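Local coordinates for ribonuclease H (Uncultured organism, PDB 4IBN), which probably cleaves the RNA strand of RNA-DNA hybrids endonucleolytically, with magnesium as cofactor, leaving 5'-phosphomonoester ends, at residues Thr14-Val19 against Thr87-Phe93. Numbering follows the deposited sequence.
Sequences TPLVAV and TRFRVVF
Strands 16-19 and 90-93 run parallel in extended conformation, their axes 4.7 Å apart at closest approach and inclined by 18°, with Leu16 opposite Arg90 and Val19 opposite Phe93. Arg90, the residue most covered here, joins the start of the pairing through both backbone and side chain. Its N donates to Pro15 O (2.9 Å) and its O accepts from Val17 N (3.1 Å); with chi1 and chi3 both m, the side chain reaches back to Thr14, where Arg90 NE donates a hydrogen bond to Thr14 OG1 (2.9 Å) and Arg90 NH2 another to Thr14 O (2.9 Å). Thr14, chi1 p, thereby presents hydroxyl and carbonyl to one guanidinium. Pro15 instead lays CG over the face of the Phe89 ring, a CH-pi contact 3.9 Å from the centroid. The alternating hydrogen bonds continue from Val92 N to Val17 O (3.1 Å) and from Val19 N to Val92 O (2.8 Å). Val17, Val19, Val91 and Phe93 share one sheet face, with Val19 CG2 3.7 Å from Val91 CG1, and helix 67-82, which leads from strand 53-62 to strand 90-95, packs against Val91 and Phe93. Such parallel pairing of the adjacent first and fourth strands, here at their N-terminal ends, characterises the mixed RNase H sheet.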
ATOM      1  N   THR A  14      -8.369 -17.767   6.537  1.00 19.02           N
ATOM      2  CA  THR A  14      -8.405 -16.339   6.328  1.00 17.87           C
ATOM      3  C   THR A  14      -8.492 -16.086   4.858  1.00 15.86           C
ATOM      4  O   THR A  14      -8.163 -16.904   4.092  1.00 16.80           O
ATOM      5  CB  THR A  14      -7.110 -15.710   6.820  1.00 16.26           C
ATOM      6  OG1 THR A  14      -6.034 -16.332   6.157  1.00 19.01           O
ATOM      7  CG2 THR A  14      -6.957 -15.912   8.317  1.00 17.75           C
ATOM      8  N   PRO A  15      -8.930 -14.917   4.465  1.00 15.48           N
ATOM      9  CA  PRO A  15      -8.930 -14.554   3.059  1.00 16.26           C
ATOM     10  C   PRO A  15      -7.542 -14.237   2.535  1.00 17.24           C
ATOM     11  O   PRO A  15      -6.718 -13.907   3.278  1.00 20.09           O
ATOM     12  CB  PRO A  15      -9.819 -13.294   3.013  1.00 16.47           C
ATOM     13  CG  PRO A  15     -10.431 -13.186   4.289  1.00 16.92           C
ATOM     14  CD  PRO A  15      -9.533 -13.868   5.267  1.00 17.07           C
ATOM     15  N   LEU A  16      -7.350 -14.339   1.238  1.00 16.68           N
ATOM     16  CA  LEU A  16      -6.136 -13.915   0.567  1.00 15.79           C
ATOM     17  C   LEU A  16      -6.469 -12.827  -0.441  1.00 17.08           C
ATOM     18  O   LEU A  16      -7.322 -13.000  -1.234  1.00 17.70           O
ATOM     19  CB  LEU A  16      -5.527 -15.063  -0.190  1.00 17.73           C
ATOM     20  CG  LEU A  16      -4.334 -14.781  -1.108  1.00 19.95           C
ATOM     21  CD1 LEU A  16      -3.143 -14.356  -0.341  1.00 22.76           C
ATOM     22  CD2 LEU A  16      -3.965 -16.031  -1.890  1.00 23.76           C
ATOM     23  N   VAL A  17      -5.763 -11.712  -0.370  1.00 16.05           N
ATOM     24  CA  VAL A  17      -5.898 -10.654  -1.340  1.00 15.95           C
ATOM     25  C   VAL A  17      -4.561 -10.200  -1.869  1.00 15.98           C
ATOM     26  O   VAL A  17      -3.579 -10.411  -1.248  1.00 16.31           O
ATOM     27  CB  VAL A  17      -6.595  -9.429  -0.767  1.00 16.42           C
ATOM     28  CG1 VAL A  17      -8.039  -9.699  -0.433  1.00 19.71           C
ATOM     29  CG2 VAL A  17      -5.909  -8.896   0.413  1.00 16.70           C
ATOM     30  N   ALA A  18      -4.585  -9.580  -3.041  1.00 17.65           N
ATOM     31  CA  ALA A  18      -3.405  -8.972  -3.582  1.00 16.56           C
ATOM     32  C   ALA A  18      -3.648  -7.500  -3.679  1.00 18.94           C
ATOM     33  O   ALA A  18      -4.594  -7.097  -4.229  1.00 19.71           O
ATOM     34  CB  ALA A  18      -3.069  -9.542  -4.938  1.00 21.22           C
ATOM     35  N   VAL A  19      -2.730  -6.735  -3.109  1.00 17.20           N
ATOM     36  CA  VAL A  19      -2.848  -5.313  -2.993  1.00 16.35           C
ATOM     37  C   VAL A  19      -1.735  -4.635  -3.777  1.00 15.76           C
ATOM     38  O   VAL A  19      -0.667  -5.097  -3.756  1.00 15.55           O
ATOM     39  CB  VAL A  19      -2.721  -4.936  -1.533  1.00 17.32           C
ATOM     40  CG1 VAL A  19      -2.574  -3.482  -1.383  1.00 19.12           C
ATOM     41  CG2 VAL A  19      -3.915  -5.452  -0.783  1.00 17.37           C
ATOM     42  N   THR A  87     -11.854 -10.358  10.317  1.00 23.38           N
ATOM     43  CA  THR A  87     -10.891 -11.406  10.145  1.00 20.58           C
ATOM     44  C   THR A  87      -9.514 -10.829   9.831  1.00 20.12           C
ATOM     45  O   THR A  87      -9.423  -9.787   9.282  1.00 21.24           O
ATOM     46  CB  THR A  87     -11.327 -12.350   8.981  1.00 21.85           C
ATOM     47  OG1 THR A  87     -10.382 -13.386   8.771  1.00 21.90           O
ATOM     48  CG2 THR A  87     -11.531 -11.601   7.708  1.00 24.43           C
ATOM     49  N   ARG A  88      -8.478 -11.563  10.186  1.00 20.41           N
ATOM     50  CA  ARG A  88      -7.166 -11.312   9.654  1.00 19.23           C
ATOM     51  C   ARG A  88      -7.130 -11.751   8.216  1.00 19.72           C
ATOM     52  O   ARG A  88      -7.900 -12.527   7.822  1.00 18.41           O
ATOM     53  CB  ARG A  88      -6.095 -12.013  10.456  1.00 22.49           C
ATOM     54  CG  ARG A  88      -5.935 -11.486  11.847  1.00 28.50           C
ATOM     55  CD  ARG A  88      -5.058 -12.422  12.676  1.00 34.56           C
ATOM     56  NE  ARG A  88      -5.695 -13.693  13.010  1.00 42.77           N
ATOM     57  CZ  ARG A  88      -5.365 -14.900  12.521  1.00 47.51           C
ATOM     58  NH1 ARG A  88      -4.390 -15.064  11.634  1.00 40.40           N
ATOM     59  NH2 ARG A  88      -6.026 -15.972  12.937  1.00 47.68           N
ATOM     60  N   PHE A  89      -6.201 -11.203   7.454  1.00 17.06           N
ATOM     61  CA  PHE A  89      -6.068 -11.488   6.064  1.00 17.70           C
ATOM     62  C   PHE A  89      -4.649 -11.942   5.757  1.00 17.62           C
ATOM     63  O   PHE A  89      -3.749 -11.596   6.433  1.00 18.94           O
ATOM     64  CB  PHE A  89      -6.284 -10.221   5.225  1.00 16.66           C
ATOM     65  CG  PHE A  89      -7.706  -9.891   4.908  1.00 15.36           C
ATOM     66  CD1 PHE A  89      -8.167  -9.985   3.646  1.00 17.08           C
ATOM     67  CD2 PHE A  89      -8.550  -9.423   5.851  1.00 16.69           C
ATOM     68  CE1 PHE A  89      -9.423  -9.648   3.348  1.00 19.93           C
ATOM     69  CE2 PHE A  89      -9.803  -9.110   5.535  1.00 20.92           C
ATOM     70  CZ  PHE A  89     -10.236  -9.219   4.301  1.00 18.51           C
ATOM     71  N   ARG A  90      -4.487 -12.694   4.688  1.00 15.19           N
ATOM     72  CA  ARG A  90      -3.208 -12.883   4.059  1.00 14.96           C
ATOM     73  C   ARG A  90      -3.130 -11.900   2.868  1.00 16.34           C
ATOM     74  O   ARG A  90      -4.019 -11.811   2.147  1.00 17.76           O
ATOM     75  CB  ARG A  90      -3.061 -14.304   3.578  1.00 16.29           C
ATOM     76  CG  ARG A  90      -2.888 -15.253   4.671  1.00 17.38           C
ATOM     77  CD  ARG A  90      -2.916 -16.706   4.176  1.00 17.78           C
ATOM     78  NE  ARG A  90      -4.279 -17.125   4.003  1.00 17.79           N
ATOM     79  CZ  ARG A  90      -4.647 -18.137   3.269  1.00 25.77           C
ATOM     80  NH1 ARG A  90      -3.764 -18.848   2.654  1.00 26.20           N
ATOM     81  NH2 ARG A  90      -5.916 -18.429   3.150  1.00 28.53           N
ATOM     82  N   VAL A  91      -2.044 -11.164   2.746  1.00 14.19           N
ATOM     83  CA  VAL A  91      -1.933 -10.110   1.775  1.00 15.20           C
ATOM     84  C   VAL A  91      -0.624 -10.198   1.042  1.00 15.48           C
ATOM     85  O   VAL A  91       0.370 -10.278   1.624  1.00 15.65           O
ATOM     86  CB  VAL A  91      -2.012  -8.726   2.450  1.00 15.22           C
ATOM     87  CG1 VAL A  91      -1.917  -7.621   1.458  1.00 17.05           C
ATOM     88  CG2 VAL A  91      -3.261  -8.625   3.288  1.00 16.53           C
ATOM     89  N   VAL A  92      -0.676 -10.101  -0.265  1.00 16.38           N
ATOM     90  CA  VAL A  92       0.510  -9.857  -1.025  1.00 15.69           C
ATOM     91  C   VAL A  92       0.472  -8.386  -1.362  1.00 18.62           C
ATOM     92  O   VAL A  92      -0.419  -7.990  -2.024  1.00 19.76           O
ATOM     93  CB  VAL A  92       0.505 -10.650  -2.326  1.00 16.06           C
ATOM     94  CG1 VAL A  92       1.737 -10.351  -3.103  1.00 15.89           C
ATOM     95  CG2 VAL A  92       0.431 -12.098  -2.043  1.00 15.40           C
ATOM     96  N   PHE A  93       1.436  -7.612  -0.869  1.00 17.07           N
ATOM     97  CA  PHE A  93       1.427  -6.173  -1.035  1.00 13.72           C
ATOM     98  C   PHE A  93       2.556  -5.791  -1.948  1.00 16.62           C
ATOM     99  O   PHE A  93       3.654  -5.974  -1.628  1.00 17.03           O
ATOM    100  CB  PHE A  93       1.578  -5.486   0.340  1.00 14.28           C
ATOM    101  CG  PHE A  93       1.339  -3.984   0.354  1.00 16.93           C
ATOM    102  CD1 PHE A  93       0.201  -3.457   0.867  1.00 17.82           C
ATOM    103  CD2 PHE A  93       2.307  -3.118  -0.034  1.00 19.35           C
ATOM    104  CE1 PHE A  93       0.008  -2.150   0.920  1.00 16.43           C
ATOM    105  CE2 PHE A  93       2.108  -1.815   0.027  1.00 17.20           C
ATOM    106  CZ  PHE A  93       0.954  -1.330   0.497  1.00 16.48           C
TER